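Local coordinates for fuculose-1-phosphate aldolase (Glaciozyma antarctica, PDB 4XXF), which is a zinc-binding protein of the class II aldolase and adducin family that assembles from four chains, at residues L208-D211 with Q215-P218; K131-T136 with C141-D146. All coordinates share one frame; numbering follows the deposited sequence.

Both contacts lie on or beside helix 190-213, and their centres lie about 13 Å apart. Contact 2 is buried and wholly apolar across its two segments. It folds the loop between helix 121-127 and strand 147-150 back on itself, against that helix. Contact 1 is smaller, partly buried and further from the centre of the chain. There the last turn or so of helix 190-213 meets the loop that follows, and two waters link Asp211 to Thr216. The two contacts touch at Thr136, whose CG2 packs against Thr216 OG1 at 3.9 Å. Residues of both segment pairs also reach Ser128 and Asn180 of the second subunit.

Contact 1: L208-D211 with Q215-P218; sequences LLAD and QTIP
Thr216 turns its methyl toward the end of helix 190-213 and meets Ala210 and Asp211 there. Its CG2 comes to 3.6 Å from Ala210 CB, methyl against methyl. The same CG2 lies 3.7 Å from Asp211 OD1, so one methyl serves both helix residues. At Thr216 the hydroxyl takes the place between the backbone N and the carbonyl carbon (chi1 56°). This leaves CG2 anti to the carbonyl carbon, directed at the helix. The carboxylate of Asp211 approaches the threonine at a slant, with OD1 leading.

No direct hydrogen bond joins the two segments. Two waters bridge them instead, and both donate to Asp211 OD1. Water 1 is 2.7 Å from Asp211 OD1 and also hydrogen-bonded to Thr216 OG1. Water 2 lies 2.8 Å from Asp211 OD1 and accepts from the backbone N of Thr216, 2.9 Å away. The other carboxylate oxygen, OD2, is hydrogen-bonded to Gln207 NE2, one turn back on the helix. The carboxylate is thus held at both oxygens.

Within the loop, Gln215 folds its amide over to Thr216. Its NE2 donates to Thr216 O at 3.0 Å, nearly straight at 171°. The donor lies in the carbonyl plane, on a lone pair, and the acceptor is close to the plane of the glutamine amide.

Ser128 of the second subunit packs on both Ala210 and Thr216, and Ala213 of the third packs on Asp211. The contact is a water-bridged join between a helix end and the loop after it, beside subunit interfaces. The direct touch is small and apolar, while two waters carry the polar link between a probably charged carboxylate and the loop.

Contact 2: K131-T136 with C141-D146; sequences KPLAIT and CAFYGD
With chi1 at -53°, Ile135 holds CG2 anti to its backbone N, where it meets Cys141 SG at 3.8 Å. The second torsion (chi2 -57°) bends CD1 over the backbone between Phe143 and Tyr144, 4.1 Å from Tyr144 N. CG1 comes to the edge of the Tyr144 ring, near its plane, with CD1 of the tyrosine 4.5 Å away.

Leu133 makes a separate contact. Its CD2 reaches Phe143 CB at 4.0 Å. The same methyl meets the phenylalanine ring obliquely, and the two side chains run at a slant to each other.

The backbone of 141-146 is held by its own bonds. Tyr144 N donates to Cys141 O, and Asp146 N to Phe143 O in a type II turn from Phe143 to Asp146, with Gly145 at positive phi.

The contact lies within the class II aldolase and adducin domain. The Cys141 side chain is about 11 Å from a bound zinc ion. The metal site of the chain is His117, His119 and His181, so the contact supplies none of its ligands.

The Tyr144 hydroxyl is hydrogen-bonded to Glu221, and Asp146 forms a salt bridge with Lys174. The contact joins two parts of the loop that runs from helix 121-127 to strand 147-150. Leu200 of helix 190-213 packs on Leu133 and Phe143, while helix 221-231 meets Cys141 and Tyr144.

Contact 1: L208-D211 with Q215-P218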
loop_
_atom_site.group_PDB
_atom_site.type_symbol
_atom_site.label_atom_id
_atom_site.label_comp_id
_atom_site.label_asym_id
_atom_site.label_seq_id
_atom_site.Cartn_x
_atom_site.Cartn_y
_atom_site.Cartn_z
ATOM N N LEU A 208 7.787 -11.337 8.991
ATOM C CA LEU A 208 8.628 -10.133 9.074
ATOM C C LEU A 208 8.014 -9.108 10.038
ATOM O O LEU A 208 8.719 -8.487 10.835
ATOM C CB LEU A 208 8.837 -9.515 7.685
ATOM C CG LEU A 208 9.692 -10.360 6.739
ATOM C CD1 LEU A 208 9.495 -9.924 5.293
ATOM C CD2 LEU A 208 11.167 -10.307 7.139
ATOM N N LEU A 209 6.695 -8.939 9.974
ATOM C CA LEU A 209 5.977 -8.028 10.884
ATOM C C LEU A 209 6.095 -8.467 12.338
ATOM O O LEU A 209 6.439 -7.689 13.224
ATOM C CB LEU A 209 4.497 -7.954 10.516
ATOM C CG LEU A 209 4.134 -7.122 9.285
ATOM C CD1 LEU A 209 2.746 -7.494 8.783
ATOM C CD2 LEU A 209 4.200 -5.629 9.619
ATOM N N ALA A 210 5.802 -9.737 12.587
ATOM C CA ALA A 210 5.752 -10.248 13.944
ATOM C C ALA A 210 7.147 -10.349 14.561
ATOM O O ALA A 210 7.337 -9.980 15.724
ATOM C CB ALA A 210 5.048 -11.609 13.967
ATOM N N ASP A 211 8.123 -10.834 13.798
ATOM C CA ASP A 211 9.467 -11.000 14.341
ATOM C C ASP A 211 10.094 -9.651 14.668
ATOM O O ASP A 211 10.877 -9.547 15.614
ATOM C CB ASP A 211 10.369 -11.774 13.372
ATOM C CG ASP A 211 10.125 -13.283 13.386
ATOM O OD1 ASP A 211 9.199 -13.777 14.067
ATOM O OD2 ASP A 211 10.873 -13.992 12.678
ATOM N N GLN A 215 8.193 -11.738 20.075
ATOM C CA GLN A 215 8.447 -13.168 19.998
ATOM C C GLN A 215 7.183 -13.938 19.630
ATOM O O GLN A 215 6.209 -13.932 20.385
ATOM C CB GLN A 215 9.002 -13.671 21.336
ATOM C CG GLN A 215 9.229 -15.172 21.383
ATOM C CD GLN A 215 10.229 -15.636 20.344
ATOM O OE1 GLN A 215 11.385 -15.210 20.347
ATOM N NE2 GLN A 215 9.785 -16.501 19.438
ATOM N N THR A 216 7.187 -14.600 18.481
ATOM C CA THR A 216 6.031 -15.395 18.100
ATOM C C THR A 216 5.893 -16.662 18.941
ATOM O O THR A 216 6.857 -17.168 19.517
ATOM C CB THR A 216 6.076 -15.799 16.617
ATOM O OG1 THR A 216 7.294 -16.499 16.350
ATOM C CG2 THR A 216 5.990 -14.577 15.717
ATOM N N ILE A 217 4.664 -17.161 18.990
ATOM C CA ILE A 217 4.358 -18.439 19.609
ATOM C C ILE A 217 3.979 -19.411 18.502
ATOM O O ILE A 217 2.998 -19.182 17.793
ATOM C CB ILE A 217 3.204 -18.310 20.623
ATOM C CG1 ILE A 217 3.539 -17.245 21.675
ATOM C CG2 ILE A 217 2.915 -19.656 21.271
ATOM C CD1 ILE A 217 2.435 -16.990 22.676
ATOM N N PRO A 218 4.760 -20.486 18.327
ATOM C CA PRO A 218 4.415 -21.452 17.282
ATOM C C PRO A 218 3.108 -22.169 17.603
ATOM O O PRO A 218 2.806 -22.393 18.770
ATOM C CB PRO A 218 5.600 -22.426 17.294
ATOM C CG PRO A 218 6.178 -22.300 18.669
ATOM C CD PRO A 218 5.983 -20.860 19.056
HETATM O O HOH W 1 8.294 -16.329 13.871
HETATM O O HOH W 2 9.525 -13.937 16.848
#

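Contact 2: K131-T136 with C141-D146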
loop_
_atom_site.group_PDB
_atom_site.type_symbol
_atom_site.label_atom_id
_atom_site.label_comp_id
_atom_site.label_asym_id
_atom_site.label_seq_id
_atom_site.Cartn_x
_atom_site.Cartn_y
_atom_site.Cartn_z
ATOM N N LYS A 131 16.134 -18.577 7.237
ATOM C CA LYS A 131 15.350 -19.237 8.275
ATOM C C LYS A 131 14.198 -20.017 7.659
ATOM O O LYS A 131 13.641 -19.600 6.647
ATOM C CB LYS A 131 14.767 -18.204 9.241
ATOM C CG LYS A 131 15.767 -17.432 10.057
ATOM C CD LYS A 131 15.020 -16.442 10.937
ATOM C CE LYS A 131 15.959 -15.734 11.886
ATOM N NZ LYS A 131 15.200 -14.852 12.813
ATOM N N PRO A 132 13.811 -21.139 8.288
ATOM C CA PRO A 132 12.591 -21.805 7.828
ATOM C C PRO A 132 11.353 -20.977 8.150
ATOM O O PRO A 132 11.360 -20.161 9.075
ATOM C CB PRO A 132 12.591 -23.117 8.614
ATOM C CG PRO A 132 13.339 -22.803 9.853
ATOM C CD PRO A 132 14.414 -21.825 9.442
ATOM N N LEU A 133 10.295 -21.192 7.386
ATOM C CA LEU A 133 9.033 -20.522 7.656
ATOM C C LEU A 133 8.480 -21.013 8.992
ATOM O O LEU A 133 8.320 -22.222 9.193
ATOM C CB LEU A 133 8.038 -20.802 6.542
ATOM C CG LEU A 133 6.764 -19.969 6.589
ATOM C CD1 LEU A 133 7.038 -18.562 6.063
ATOM C CD2 LEU A 133 5.638 -20.661 5.812
ATOM N N ALA A 134 8.196 -20.096 9.911
ATOM C CA ALA A 134 7.591 -20.483 11.185
ATOM C C ALA A 134 6.095 -20.736 11.008
ATOM O O ALA A 134 5.407 -19.993 10.312
ATOM C CB ALA A 134 7.835 -19.411 12.243
ATOM N N ILE A 135 5.585 -21.788 11.635
ATOM C CA ILE A 135 4.175 -22.125 11.509
ATOM C C ILE A 135 3.434 -21.508 12.701
ATOM O O ILE A 135 3.270 -22.129 13.757
ATOM C CB ILE A 135 3.964 -23.654 11.408
ATOM C CG1 ILE A 135 4.841 -24.240 10.285
ATOM C CG2 ILE A 135 2.490 -23.975 11.173
ATOM C CD1 ILE A 135 4.627 -23.626 8.900
ATOM N N THR A 136 3.018 -20.257 12.510
ATOM C CA THR A 136 2.497 -19.416 13.590
ATOM C C THR A 136 1.073 -18.901 13.343
ATOM O O THR A 136 0.525 -18.184 14.177
ATOM C CB THR A 136 3.385 -18.195 13.797
ATOM O OG1 THR A 136 3.439 -17.477 12.564
ATOM C CG2 THR A 136 4.798 -18.612 14.198
ATOM N N CYS A 141 -0.367 -23.052 8.173
ATOM C CA CYS A 141 -0.406 -24.501 8.310
ATOM C C CYS A 141 -0.553 -25.199 6.964
ATOM O O CYS A 141 -0.345 -26.406 6.885
ATOM C CB CYS A 141 -1.535 -24.919 9.240
ATOM S SG CYS A 141 -1.264 -24.454 10.969
ATOM N N ALA A 142 -0.890 -24.459 5.907
ATOM C CA ALA A 142 -0.864 -25.029 4.564
ATOM C C ALA A 142 0.549 -25.500 4.197
ATOM O O ALA A 142 0.721 -26.327 3.291
ATOM C CB ALA A 142 -1.367 -24.009 3.547
ATOM N N PHE A 143 1.549 -24.977 4.908
ATOM C CA PHE A 143 2.959 -25.274 4.640
ATOM C C PHE A 143 3.615 -26.143 5.696
ATOM O O PHE A 143 4.819 -26.416 5.615
ATOM C CB PHE A 143 3.746 -23.972 4.507
ATOM C CG PHE A 143 3.242 -23.097 3.405
ATOM C CD1 PHE A 143 3.511 -23.405 2.085
ATOM C CD2 PHE A 143 2.447 -22.000 3.684
ATOM C CE1 PHE A 143 3.014 -22.615 1.066
ATOM C CE2 PHE A 143 1.950 -21.205 2.667
ATOM C CZ PHE A 143 2.222 -21.516 1.359
ATOM N N TYR A 144 2.841 -26.588 6.678
ATOM C CA TYR A 144 3.380 -27.432 7.741
ATOM C C TYR A 144 4.018 -28.693 7.178
ATOM O O TYR A 144 3.362 -29.481 6.510
ATOM C CB TYR A 144 2.277 -27.786 8.736
ATOM C CG TYR A 144 2.689 -28.821 9.744
ATOM C CD1 TYR A 144 3.578 -28.505 10.761
ATOM C CD2 TYR A 144 2.209 -30.110 9.665
ATOM C CE1 TYR A 144 3.969 -29.448 11.681
ATOM C CE2 TYR A 144 2.588 -31.058 10.582
ATOM C CZ TYR A 144 3.467 -30.718 11.580
ATOM O OH TYR A 144 3.843 -31.680 12.490
ATOM N N GLY A 145 5.311 -28.847 7.429
ATOM C CA GLY A 145 6.065 -29.985 6.935
ATOM C C GLY A 145 6.147 -30.074 5.421
ATOM O O GLY A 145 6.540 -31.119 4.889
ATOM N N ASP A 146 5.806 -28.994 4.724
ATOM C CA ASP A 146 5.680 -29.063 3.272
ATOM C C ASP A 146 6.282 -27.862 2.562
ATOM O O ASP A 146 5.901 -27.550 1.431
ATOM C CB ASP A 146 4.207 -29.219 2.867
ATOM C CG ASP A 146 4.032 -29.984 1.556
ATOM O OD1 ASP A 146 4.837 -30.903 1.265
ATOM O OD2 ASP A 146 3.072 -29.687 0.820
#